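Local atomic coordinates of cycloalternan-forming enzyme (Listeria monocytogenes serovar 1/2a, PDB entry 5F7U), a protein that belongs to glycoside hydrolase family 31 and binds glycans, joining a TIM-barrel domain to beta-rich domains that include a family 6 carbohydrate-binding module. Residues G366-A371 with G396-Q401. The protein carries 1 engineered substitution. Sequence-based numbering, arbitrary orientation.
Sequences GLWMSA and GFVLEQ. With GLC (alpha-D-glucopyranose), chain F; GLC (alpha-D-glucopyranose), chain B.
Strands 367-369 and 396-399 run parallel, their axes 23° apart, and three backbone hydrogen bonds join them: Gly396 N to Leu367 O (2.9 Å), Met369 N to Gly396 O (2.8 Å, nearly straight) and Val398 N to Met369 O (2.9 Å). Past Ser370 two waters carry the pairing on: one accepts from Ala371 N and donates to Val398 O, the other accepts from Glu400 N and donates to Ala371 O. Gly396 suits its place because the Trp368 indole lies over its CA, where a side chain would collide with the ring. Beta-branched Val398 offers CG2 to the indole's benzo edge, 3.7 Å from CE3, while its CB packs on the small Ser370 at OG. On the other face of the sheet, the flexible Met369 chain bends at chi3 (-55°), so its methyl CE reaches Phe397 CD2 at 3.9 Å. Glu400 extends from the strand's C-terminal end, where OE1 accepts from O4 of the chain F glucose at 2.7 Å; OE2 forms a salt bridge with Lys535, which probably favours the carboxylate. These first two barrel strands, connected through helix 377-389, lie between strands 657-660 and 452-457; Trp368 points into the barrel, while Phe397 packs outward on Val380 and Leu384 of that helix.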
loop_
_atom_site.group_PDB
_atom_site.type_symbol
_atom_site.label_atom_id
_atom_site.label_comp_id
_atom_site.label_asym_id
_atom_site.label_seq_id
_atom_site.Cartn_x
_atom_site.Cartn_y
_atom_site.Cartn_z
ATOM N N GLY A 366 -4.451 1.411 -15.783
ATOM C CA GLY A 366 -4.906 2.672 -16.364
ATOM C C GLY A 366 -5.940 3.339 -15.460
ATOM O O GLY A 366 -6.200 2.872 -14.329
ATOM N N LEU A 367 -6.568 4.408 -15.946
ATOM C CA LEU A 367 -7.522 5.116 -15.097
ATOM C C LEU A 367 -8.833 4.326 -14.953
ATOM O O LEU A 367 -9.375 3.850 -15.955
ATOM C CB LEU A 367 -7.845 6.498 -15.668
ATOM C CG LEU A 367 -8.958 7.332 -15.001
ATOM C CD1 LEU A 367 -8.571 7.696 -13.563
ATOM C CD2 LEU A 367 -9.204 8.585 -15.848
ATOM N N TRP A 368 -9.317 4.232 -13.710
ATOM C CA TRP A 368 -10.645 3.705 -13.415
ATOM C C TRP A 368 -11.636 4.829 -13.196
ATOM O O TRP A 368 -11.364 5.725 -12.404
ATOM C CB TRP A 368 -10.633 2.880 -12.137
ATOM C CG TRP A 368 -9.864 1.611 -12.195
ATOM C CD1 TRP A 368 -8.511 1.472 -12.338
ATOM C CD2 TRP A 368 -10.400 0.292 -12.044
ATOM N NE1 TRP A 368 -8.172 0.121 -12.301
ATOM C CE2 TRP A 368 -9.317 -0.616 -12.136
ATOM C CE3 TRP A 368 -11.699 -0.214 -11.868
ATOM C CZ2 TRP A 368 -9.481 -2.004 -12.033
ATOM C CZ3 TRP A 368 -11.865 -1.628 -11.781
ATOM C CH2 TRP A 368 -10.751 -2.491 -11.854
ATOM N N MET A 369 -12.786 4.760 -13.880
ATOM C CA MET A 369 -13.885 5.742 -13.697
ATOM C C MET A 369 -15.024 5.128 -12.915
ATOM O O MET A 369 -15.459 4.017 -13.208
ATOM C CB MET A 369 -14.437 6.181 -15.057
ATOM C CG MET A 369 -13.338 6.593 -16.024
ATOM S SD MET A 369 -13.940 7.667 -17.345
ATOM C CE MET A 369 -15.263 6.664 -18.029
ATOM N N SER A 370 -15.547 5.873 -11.950
ATOM C CA SER A 370 -16.590 5.340 -11.071
ATOM C C SER A 370 -17.417 6.511 -10.556
ATOM O O SER A 370 -16.881 7.604 -10.398
ATOM C CB SER A 370 -15.948 4.582 -9.903
ATOM O OG SER A 370 -16.928 4.114 -8.978
ATOM N N ALA A 371 -18.699 6.266 -10.279
ATOM C CA ALA A 371 -19.583 7.232 -9.597
ATOM C C ALA A 371 -20.818 6.493 -9.156
ATOM O O ALA A 371 -21.497 5.859 -9.981
ATOM C CB ALA A 371 -19.970 8.402 -10.510
ATOM N N GLY A 396 -10.635 1.418 -16.946
ATOM C CA GLY A 396 -11.500 0.731 -15.985
ATOM C C GLY A 396 -12.790 1.492 -15.756
ATOM O O GLY A 396 -12.819 2.714 -15.829
ATOM N N PHE A 397 -13.866 0.755 -15.473
ATOM C CA PHE A 397 -15.196 1.342 -15.335
ATOM C C PHE A 397 -15.915 0.580 -14.227
ATOM O O PHE A 397 -15.896 -0.659 -14.196
ATOM C CB PHE A 397 -15.973 1.237 -16.659
ATOM C CG PHE A 397 -17.184 2.138 -16.731
ATOM C CD1 PHE A 397 -18.380 1.796 -16.102
ATOM C CD2 PHE A 397 -17.136 3.318 -17.477
ATOM C CE1 PHE A 397 -19.487 2.645 -16.163
ATOM C CE2 PHE A 397 -18.244 4.172 -17.551
ATOM C CZ PHE A 397 -19.423 3.835 -16.898
ATOM N N VAL A 398 -16.516 1.305 -13.297
ATOM C CA VAL A 398 -17.178 0.636 -12.178
ATOM C C VAL A 398 -18.651 1.008 -12.195
ATOM O O VAL A 398 -18.977 2.177 -12.401
ATOM C CB VAL A 398 -16.581 1.055 -10.807
ATOM C CG1 VAL A 398 -17.276 0.305 -9.657
ATOM C CG2 VAL A 398 -15.062 0.828 -10.761
ATOM N N LEU A 399 -19.527 0.018 -11.986
ATOM C CA LEU A 399 -20.938 0.302 -11.706
ATOM C C LEU A 399 -21.291 -0.173 -10.317
ATOM O O LEU A 399 -21.061 -1.333 -9.983
ATOM C CB LEU A 399 -21.879 -0.366 -12.724
ATOM C CG LEU A 399 -22.016 0.334 -14.074
ATOM C CD1 LEU A 399 -22.968 -0.504 -14.906
ATOM C CD2 LEU A 399 -22.579 1.741 -13.885
ATOM N N GLU A 400 -21.873 0.724 -9.528
ATOM C CA GLU A 400 -22.346 0.390 -8.201
ATOM C C GLU A 400 -23.845 0.268 -8.162
ATOM O O GLU A 400 -24.373 -0.758 -7.690
ATOM C CB GLU A 400 -21.870 1.422 -7.178
ATOM C CG GLU A 400 -20.360 1.442 -7.034
ATOM C CD GLU A 400 -19.883 2.156 -5.792
ATOM O OE1 GLU A 400 -20.575 3.095 -5.317
ATOM O OE2 GLU A 400 -18.802 1.769 -5.289
ATOM N N GLN A 401 -24.528 1.290 -8.671
ATOM C CA GLN A 401 -25.977 1.374 -8.599
ATOM C C GLN A 401 -26.605 0.683 -9.828
ATOM O O GLN A 401 -27.337 1.290 -10.629
ATOM C CB GLN A 401 -26.390 2.839 -8.447
ATOM C CG GLN A 401 -27.762 3.002 -7.828
ATOM C CD GLN A 401 -28.213 4.431 -7.616
ATOM O OE1 GLN A 401 -29.387 4.633 -7.330
ATOM N NE2 GLN A 401 -27.330 5.417 -7.786
HETATM C C1 GLC F . -19.343 1.659 0.447
HETATM C C2 GLC F . -18.057 1.904 -0.373
HETATM C C3 GLC F . -18.197 3.060 -1.383
HETATM C C4 GLC F . -19.443 2.856 -2.260
HETATM C C5 GLC F . -20.662 2.447 -1.421
HETATM C C6 GLC F . -21.877 2.076 -2.256
HETATM O O2 GLC F . -16.925 2.012 0.495
HETATM O O3 GLC F . -17.042 3.154 -2.237
HETATM O O4 GLC F . -19.742 4.065 -2.981
HETATM O O5 GLC F . -20.397 1.374 -0.494
HETATM O O6 GLC F . -22.964 1.910 -1.323
HETATM C C1 GLC B . -24.164 2.559 -1.810
HETATM C C2 GLC B . -25.275 2.457 -0.755
HETATM C C3 GLC B . -25.882 1.048 -0.718
HETATM C C4 GLC B . -26.308 0.591 -2.112
HETATM C C5 GLC B . -25.087 0.682 -3.041
HETATM C C6 GLC B . -25.328 0.183 -4.460
HETATM O O2 GLC B . -24.747 2.749 0.541
HETATM O O3 GLC B . -27.004 1.017 0.172
HETATM O O4 GLC B . -26.800 -0.752 -2.035
HETATM O O5 GLC B . -24.614 2.044 -3.077
HETATM O O6 GLC B . -26.199 1.100 -5.130
HETATM O O HOH W 1 -22.720 3.306 -10.139
HETATM O O HOH W 2 -19.519 3.512 -9.968
#